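Local coordinates for protein thiosulfate sulfurtransferase (Pseudomonas aeruginosa, PDB 1YT8) that probably transfers sulfur from thiosulfate to cyanide, as a sulfurtransferase built from four rhodanese-like domains, at residues R58-T64 and H279-Y284; Y294-P300 and D359-A365; A400-A405 and P485-R489. All blocks are in the same frame, centred on the assembly; numbering follows the deposited sequence.

Interaction 1 joins two rhodanese-like domains, pairing the loop after helix 51-58 with the start of strand 283-287. Interaction 2 stays within the domain that owns this strand: helix 291-296, next in the chain, ends against residues 359-365, which follow strand 348-352, the last of that five-stranded parallel sheet in chain order. Interaction 3 ties helix 401-406, of the domain whose sheet includes strands 393-397 and 413-414, to residues 485-489, in the loop after helix 464-470. Along the chain the three contacts come in series, each closing before the next opens. Centres of interactions 1 and 2 lie about 23 Å apart, while that of interaction 3 is about 31 and 32 Å from them.

Interaction 1. Residues R58-T64 and H279-Y284; sequences RVPRRDT and HDRTTY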
# COMPACT_ATOMS: atom_id res chain seq x y z
N ARG A 58 -3.32 -2.19 11.09
CA ARG A 58 -3.38 -0.78 10.71
C ARG A 58 -3.84 0.16 11.83
O ARG A 58 -3.51 1.34 11.83
CB ARG A 58 -4.28 -0.63 9.47
CG ARG A 58 -3.75 -1.44 8.29
CD ARG A 58 -4.67 -1.39 7.09
NE ARG A 58 -4.71 -0.07 6.46
CZ ARG A 58 -5.42 0.20 5.37
NH1 ARG A 58 -6.14 -0.76 4.80
NH2 ARG A 58 -5.42 1.42 4.86
N VAL A 59 -4.61 -0.37 12.78
CA VAL A 59 -5.09 0.42 13.91
C VAL A 59 -4.97 -0.47 15.15
O VAL A 59 -5.97 -0.93 15.70
CB VAL A 59 -6.57 0.85 13.73
CG1 VAL A 59 -6.98 1.81 14.85
CG2 VAL A 59 -6.78 1.51 12.37
N PRO A 60 -3.73 -0.74 15.60
CA PRO A 60 -3.46 -1.58 16.77
C PRO A 60 -4.01 -1.12 18.12
O PRO A 60 -4.42 -1.95 18.93
CB PRO A 60 -1.94 -1.70 16.76
CG PRO A 60 -1.51 -0.38 16.21
CD PRO A 60 -2.47 -0.20 15.05
N ARG A 61 -4.01 0.19 18.36
CA ARG A 61 -4.51 0.72 19.63
C ARG A 61 -6.03 0.62 19.67
O ARG A 61 -6.73 1.31 18.93
CB ARG A 61 -4.11 2.19 19.79
CG ARG A 61 -3.13 2.46 20.91
CD ARG A 61 -3.52 3.73 21.67
NE ARG A 61 -3.78 4.85 20.76
CZ ARG A 61 -4.41 5.96 21.12
NH1 ARG A 61 -4.85 6.10 22.36
NH2 ARG A 61 -4.60 6.93 20.24
N ARG A 62 -6.54 -0.23 20.55
CA ARG A 62 -7.98 -0.45 20.65
C ARG A 62 -8.80 0.79 21.01
O ARG A 62 -9.99 0.84 20.71
CB ARG A 62 -8.27 -1.58 21.64
CG ARG A 62 -7.64 -2.92 21.26
CD ARG A 62 -8.14 -3.44 19.91
NE ARG A 62 -7.75 -4.83 19.67
CZ ARG A 62 -6.55 -5.23 19.24
NH1 ARG A 62 -5.60 -4.34 18.98
NH2 ARG A 62 -6.31 -6.52 19.06
N ASP A 63 -8.18 1.78 21.65
CA ASP A 63 -8.91 2.98 22.01
C ASP A 63 -8.59 4.18 21.11
O ASP A 63 -8.78 5.33 21.49
CB ASP A 63 -8.69 3.33 23.49
CG ASP A 63 -7.29 3.84 23.78
OD1 ASP A 63 -6.34 3.40 23.10
OD2 ASP A 63 -7.14 4.68 24.70
N THR A 64 -8.10 3.89 19.90
CA THR A 64 -7.79 4.95 18.93
C THR A 64 -9.12 5.53 18.45
O THR A 64 -10.07 4.79 18.21
CB THR A 64 -7.08 4.39 17.67
OG1 THR A 64 -5.83 3.79 18.03
CG2 THR A 64 -6.83 5.51 16.66
N HIS A 279 0.63 3.06 26.32
CA HIS A 279 -0.65 2.69 25.73
C HIS A 279 -1.48 3.83 25.17
O HIS A 279 -2.55 3.60 24.61
CB HIS A 279 -1.48 1.92 26.77
CG HIS A 279 -0.76 0.75 27.37
ND1 HIS A 279 -0.25 -0.28 26.61
CD2 HIS A 279 -0.46 0.45 28.66
CE1 HIS A 279 0.33 -1.17 27.41
NE2 HIS A 279 0.21 -0.74 28.65
N ASP A 280 -1.00 5.06 25.31
CA ASP A 280 -1.73 6.21 24.78
C ASP A 280 -1.28 6.54 23.36
O ASP A 280 -1.81 7.44 22.73
CB ASP A 280 -1.51 7.43 25.69
CG ASP A 280 -0.06 7.86 25.74
OD1 ASP A 280 0.81 6.99 25.95
OD2 ASP A 280 0.21 9.07 25.59
N ARG A 281 -0.29 5.80 22.86
CA ARG A 281 0.22 6.03 21.51
C ARG A 281 0.29 4.77 20.66
O ARG A 281 0.41 3.66 21.18
CB ARG A 281 1.62 6.66 21.56
CG ARG A 281 1.69 8.09 22.12
CD ARG A 281 0.86 9.07 21.30
NE ARG A 281 1.31 9.19 19.91
CZ ARG A 281 2.45 9.76 19.52
NH1 ARG A 281 3.29 10.26 20.42
NH2 ARG A 281 2.75 9.83 18.23
N THR A 282 0.22 4.96 19.35
CA THR A 282 0.31 3.87 18.39
C THR A 282 1.75 3.89 17.87
O THR A 282 2.22 4.91 17.38
CB THR A 282 -0.63 4.08 17.19
OG1 THR A 282 -1.99 4.05 17.63
CG2 THR A 282 -0.41 3.00 16.14
N THR A 283 2.45 2.76 17.98
CA THR A 283 3.83 2.67 17.52
C THR A 283 3.99 1.53 16.52
O THR A 283 3.81 0.37 16.87
CB THR A 283 4.79 2.43 18.71
OG1 THR A 283 4.67 3.51 19.64
CG2 THR A 283 6.24 2.36 18.22
N TYR A 284 4.31 1.88 15.28
CA TYR A 284 4.50 0.88 14.22
C TYR A 284 5.99 0.56 14.10
O TYR A 284 6.79 1.46 13.87
CB TYR A 284 4.02 1.43 12.87
CG TYR A 284 2.56 1.81 12.77
CD1 TYR A 284 1.56 0.84 12.66
CD2 TYR A 284 2.17 3.15 12.74
CE1 TYR A 284 0.22 1.20 12.50
CE2 TYR A 284 0.83 3.52 12.58
CZ TYR A 284 -0.14 2.54 12.46
OH TYR A 284 -1.45 2.90 12.31
O HOH W 1 -3.86 2.41 16.60
O HOH W 2 -5.03 1.91 24.68
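A polar interface between two rhodanese-like domains is built here from the loop that follows helix 51-58 and the lead-in to and first residues of strand 283-287, a strand of the parallel sheet in the other domain. The Tyr284 hydroxyl donates to Arg58 O across 2.6 Å, reaching it from above the carbonyl plane, with the acceptor at the edge of the ring. That hydroxyl also meets Val320 N. Pro60 packs on Thr282, its CG 3.6 Å from Thr282 CG2, and the same methyl lies over a face of the Tyr284 ring, offset toward the rim.

Arg61 reaches across to the 279-282 backbone. Bends at chi2 and chi3 fold its chain along it, and its guanidinium sits with Asp280 O over one face, while Thr282 OG1 lies at the edge. The charge is met by Asp63 OD1 at 3.2 Å from Arg61 NH1 and by Glu23, which also pairs with Arg281. Thr64 closes a type I beta turn, its N and OG1 both bonding to Arg61 O from the same face. One water joins the two segments, accepting from Arg61 N and donating to Thr64 OG1 and, at 2.7 Å, to Thr282 OG1.

Interaction 2. Residues Y294-P300 and D359-A365; sequences YEAGHLP and DFSERGA
The C-terminal end of helix 291-296 and the turn leaving it are clasped by the segment 359-365, chiefly through backbone bonds. At the middle, His298 and Glu362 form a single antiparallel bridge as a hydrogen-bonded pair: His298 N donates to Glu362 O at 2.7 Å, and Glu362 N returns a bond to His298 O at 2.9 Å. Nearer the helix, Gly364 N gives Glu295 O a nearly straight bond of 2.9 Å, in the carbonyl plane and on a lone pair, so a carbonyl of the last helical turn gains a partner from outside the helix.

Within the rhodanese-like fold, this bridge joins the connection between strands 283-287 and 303-304 to the chain that follows strand 348-352, all part of one domain. Gly297, the first residue to leave the helix, takes positive phi and brings its CA within 3.3 Å of Glu362 O in a CA-H...O contact.

The His298 ring is held on several sides. With chi1 at 56°, CG sits between the backbone N and carbonyl carbon, which lays one ring face over Glu362 O and the other against the Tyr294 ring. At its edge, NE2 makes a weak bond to Gly364 O, and a water links NE2 with Glu362 OE2 and Ala365 O. The Glu362 carboxylate stands 77° from the ring plane, and the side chain slides past Pro300 in the opposite direction.

At the other end Leu299 and Phe360 form an apolar pair. Leu299 CD1 points onto the Phe360 ring, 3.7 Å from its centroid and 11° off the normal, a CH-pi contact over the face. Phe360 CD1 lies 3.5 Å from Gly297 O, which sits at the ring edge.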
# COMPACT_ATOMS: atom_id res chain seq x y z
N TYR A 294 14.21 -9.45 5.01
CA TYR A 294 13.25 -9.54 6.10
C TYR A 294 12.98 -11.01 6.45
O TYR A 294 13.11 -11.40 7.61
CB TYR A 294 11.93 -8.87 5.69
CG TYR A 294 10.83 -8.99 6.73
CD1 TYR A 294 10.76 -8.10 7.80
CD2 TYR A 294 9.88 -10.00 6.65
CE1 TYR A 294 9.76 -8.22 8.77
CE2 TYR A 294 8.88 -10.14 7.61
CZ TYR A 294 8.83 -9.24 8.67
OH TYR A 294 7.85 -9.37 9.63
N GLU A 295 12.61 -11.80 5.46
CA GLU A 295 12.31 -13.21 5.69
C GLU A 295 13.52 -14.00 6.17
O GLU A 295 13.38 -15.00 6.87
CB GLU A 295 11.72 -13.84 4.42
CG GLU A 295 10.26 -13.46 4.19
CD GLU A 295 9.69 -13.98 2.87
OE1 GLU A 295 9.86 -15.18 2.58
OE2 GLU A 295 9.06 -13.18 2.14
N ALA A 296 14.72 -13.55 5.81
CA ALA A 296 15.95 -14.22 6.23
C ALA A 296 16.15 -14.03 7.73
O ALA A 296 16.78 -14.85 8.40
CB ALA A 296 17.14 -13.66 5.47
N GLY A 297 15.60 -12.93 8.26
CA GLY A 297 15.73 -12.64 9.67
C GLY A 297 15.29 -11.22 9.98
O GLY A 297 15.77 -10.27 9.35
N HIS A 298 14.38 -11.06 10.94
CA HIS A 298 13.88 -9.74 11.30
C HIS A 298 13.52 -9.64 12.77
O HIS A 298 13.40 -10.66 13.46
CB HIS A 298 12.65 -9.40 10.44
CG HIS A 298 11.55 -10.41 10.53
ND1 HIS A 298 10.65 -10.45 11.58
CD2 HIS A 298 11.19 -11.42 9.70
CE1 HIS A 298 9.79 -11.44 11.39
NE2 HIS A 298 10.10 -12.04 10.26
N LEU A 299 13.36 -8.41 13.26
CA LEU A 299 13.02 -8.19 14.66
C LEU A 299 11.61 -8.64 14.99
O LEU A 299 10.68 -8.41 14.22
CB LEU A 299 13.15 -6.70 15.02
CG LEU A 299 14.50 -6.21 15.53
CD1 LEU A 299 15.56 -6.33 14.45
CD2 LEU A 299 14.36 -4.76 15.98
N PRO A 300 11.44 -9.30 16.14
CA PRO A 300 10.10 -9.76 16.52
C PRO A 300 9.16 -8.57 16.61
O PRO A 300 9.53 -7.52 17.14
CB PRO A 300 10.33 -10.41 17.88
CG PRO A 300 11.74 -10.93 17.77
CD PRO A 300 12.45 -9.78 17.10
N ASP A 359 19.67 -9.58 16.92
CA ASP A 359 18.33 -9.01 17.08
C ASP A 359 17.37 -9.40 15.96
O ASP A 359 16.15 -9.33 16.13
CB ASP A 359 18.42 -7.49 17.19
CG ASP A 359 19.21 -7.04 18.41
OD1 ASP A 359 18.88 -7.49 19.53
OD2 ASP A 359 20.16 -6.24 18.25
N PHE A 360 17.91 -9.79 14.81
CA PHE A 360 17.10 -10.21 13.67
C PHE A 360 16.88 -11.71 13.81
O PHE A 360 17.30 -12.50 12.96
CB PHE A 360 17.84 -9.88 12.37
CG PHE A 360 18.04 -8.41 12.14
CD1 PHE A 360 17.16 -7.68 11.34
CD2 PHE A 360 19.09 -7.73 12.75
CE1 PHE A 360 17.33 -6.31 11.15
CE2 PHE A 360 19.27 -6.36 12.57
CZ PHE A 360 18.38 -5.65 11.77
N SER A 361 16.21 -12.09 14.89
CA SER A 361 15.96 -13.49 15.22
C SER A 361 14.75 -14.17 14.58
O SER A 361 14.79 -15.36 14.29
CB SER A 361 15.88 -13.63 16.74
OG SER A 361 14.94 -12.71 17.28
N GLU A 362 13.68 -13.41 14.36
CA GLU A 362 12.46 -13.97 13.78
C GLU A 362 12.62 -14.19 12.27
O GLU A 362 13.10 -13.31 11.56
CB GLU A 362 11.29 -13.03 14.07
CG GLU A 362 9.92 -13.65 13.87
CD GLU A 362 8.81 -12.73 14.35
OE1 GLU A 362 8.76 -12.44 15.57
OE2 GLU A 362 7.98 -12.29 13.52
N ARG A 363 12.20 -15.35 11.79
CA ARG A 363 12.35 -15.67 10.38
C ARG A 363 11.05 -16.02 9.66
O ARG A 363 10.07 -16.44 10.28
CB ARG A 363 13.35 -16.83 10.23
CG ARG A 363 14.57 -16.63 11.11
CD ARG A 363 15.67 -17.65 10.86
NE ARG A 363 16.73 -17.51 11.85
CZ ARG A 363 17.45 -16.41 12.05
NH1 ARG A 363 17.22 -15.32 11.32
NH2 ARG A 363 18.38 -16.38 12.99
N GLY A 364 11.05 -15.83 8.34
CA GLY A 364 9.87 -16.13 7.55
C GLY A 364 9.04 -14.90 7.22
O GLY A 364 9.40 -13.78 7.57
N ALA A 365 7.93 -15.13 6.53
CA ALA A 365 7.04 -14.05 6.14
C ALA A 365 6.33 -13.44 7.35
O ALA A 365 6.19 -14.09 8.39
CB ALA A 365 6.01 -14.57 5.14
O HOH W 3 7.65 -13.88 10.84

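Interaction 3. Residues A400-A405 and P485-R489; sequences ASANYA and PRIDR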
# COMPACT_ATOMS: atom_id res chain seq x y z
N ALA A 400 -9.97 -11.81 -4.59
CA ALA A 400 -10.04 -10.60 -5.42
C ALA A 400 -10.51 -10.97 -6.82
O ALA A 400 -10.14 -12.03 -7.35
CB ALA A 400 -8.68 -9.93 -5.47
N SER A 401 -11.31 -10.10 -7.43
CA SER A 401 -11.83 -10.37 -8.77
C SER A 401 -10.73 -10.69 -9.77
O SER A 401 -10.91 -11.52 -10.66
CB SER A 401 -12.68 -9.19 -9.28
OG SER A 401 -11.90 -8.03 -9.51
N ALA A 402 -9.57 -10.04 -9.61
CA ALA A 402 -8.45 -10.29 -10.52
C ALA A 402 -7.98 -11.74 -10.37
O ALA A 402 -7.66 -12.40 -11.37
CB ALA A 402 -7.30 -9.33 -10.22
N ASN A 403 -7.93 -12.24 -9.14
CA ASN A 403 -7.51 -13.61 -8.88
C ASN A 403 -8.54 -14.59 -9.43
O ASN A 403 -8.19 -15.62 -10.01
CB ASN A 403 -7.34 -13.87 -7.38
CG ASN A 403 -6.25 -13.02 -6.76
OD1 ASN A 403 -5.22 -12.77 -7.38
ND2 ASN A 403 -6.46 -12.59 -5.52
N TYR A 404 -9.81 -14.26 -9.24
CA TYR A 404 -10.90 -15.10 -9.72
C TYR A 404 -10.80 -15.31 -11.24
O TYR A 404 -10.87 -16.43 -11.72
CB TYR A 404 -12.24 -14.45 -9.38
CG TYR A 404 -13.44 -15.15 -9.97
CD1 TYR A 404 -13.99 -16.28 -9.38
CD2 TYR A 404 -14.02 -14.67 -11.15
CE1 TYR A 404 -15.10 -16.93 -9.94
CE2 TYR A 404 -15.12 -15.31 -11.72
CZ TYR A 404 -15.65 -16.44 -11.12
OH TYR A 404 -16.74 -17.05 -11.69
N ALA A 405 -10.61 -14.21 -11.97
CA ALA A 405 -10.50 -14.26 -13.43
C ALA A 405 -9.33 -15.11 -13.89
O ALA A 405 -9.35 -15.68 -14.98
CB ALA A 405 -10.36 -12.84 -13.98
N PRO A 485 -20.41 -6.38 -8.85
CA PRO A 485 -19.67 -5.55 -9.81
C PRO A 485 -18.18 -5.54 -9.45
O PRO A 485 -17.83 -5.53 -8.27
CB PRO A 485 -20.31 -4.18 -9.64
CG PRO A 485 -20.64 -4.15 -8.17
CD PRO A 485 -21.23 -5.54 -7.95
N ARG A 486 -17.30 -5.56 -10.45
CA ARG A 486 -15.86 -5.55 -10.18
C ARG A 486 -15.36 -4.16 -9.82
O ARG A 486 -14.79 -3.46 -10.66
CB ARG A 486 -15.07 -6.07 -11.39
CG ARG A 486 -15.18 -7.57 -11.62
CD ARG A 486 -14.23 -8.04 -12.72
NE ARG A 486 -12.82 -7.95 -12.32
CZ ARG A 486 -11.81 -8.37 -13.08
NH1 ARG A 486 -12.04 -8.89 -14.27
NH2 ARG A 486 -10.56 -8.27 -12.63
N ILE A 487 -15.57 -3.78 -8.57
CA ILE A 487 -15.12 -2.47 -8.09
C ILE A 487 -14.14 -2.63 -6.93
O ILE A 487 -13.82 -1.66 -6.24
CB ILE A 487 -16.32 -1.64 -7.58
CG1 ILE A 487 -17.06 -2.40 -6.48
CG2 ILE A 487 -17.25 -1.30 -8.74
CD1 ILE A 487 -18.15 -1.61 -5.78
N ASP A 488 -13.65 -3.85 -6.73
CA ASP A 488 -12.73 -4.11 -5.63
C ASP A 488 -11.31 -3.58 -5.84
O ASP A 488 -10.54 -3.52 -4.89
CB ASP A 488 -12.71 -5.61 -5.28
CG ASP A 488 -12.27 -6.51 -6.43
OD1 ASP A 488 -12.54 -6.18 -7.61
OD2 ASP A 488 -11.68 -7.57 -6.15
N ARG A 489 -10.99 -3.18 -7.07
CA ARG A 489 -9.67 -2.63 -7.35
C ARG A 489 -9.69 -1.41 -8.27
O ARG A 489 -10.33 -1.42 -9.32
CB ARG A 489 -8.74 -3.69 -7.95
CG ARG A 489 -7.42 -3.11 -8.44
CD ARG A 489 -6.40 -4.16 -8.84
NE ARG A 489 -5.17 -3.54 -9.34
CZ ARG A 489 -5.08 -2.89 -10.50
NH1 ARG A 489 -6.13 -2.79 -11.30
NH2 ARG A 489 -3.93 -2.32 -10.85
O HOH W 4 -9.60 -6.38 -10.60
O HOH W 5 -9.32 -7.44 -8.24
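Arg486 reaches from the segment 485-489 to the first turn of helix 401-406, and its chain can be followed atom by atom. Arg486 CB lies 4.2 Å from Ser401 OG. The chain then runs past Ser401, with Arg486 CG 3.8 Å and Arg486 CD 3.9 Å from Ser401 CB. A bend at chi3 (69°) turns the end of the chain so that NE gives Ser401 OG a weak bond of 3.0 Å. Beyond CZ the guanidinium divides: NH2 makes a longer, weak bond to the same hydroxyl and approaches Ala402 CA, while NH1 goes to a salt bridge with Glu479. Ser401 O lies over one face of the group, displaced toward its rim.

The helix belongs to the rhodanese-like domain whose sheet includes strands 393-397 and 413-414, and Ala400 occupies its N-cap position. Ala400 has no polar side chain there; Asp488 brings a carboxylate to the helix start from the other segment. Its OD2 accepts from Ser401 N at 2.9 Å, on the syn side and 168° at the hydrogen, and Asp488 OD1 accepts a hydrogen bond from Ser401 OG at 2.7 Å through its syn lone pair. The negative group thus sits at the helix N-terminus, where the dipole would be expected to favour it. One water bridges Ala402 N and Asp488 OD2; another donates to Ser401 OG and accepts from Arg486 NH2.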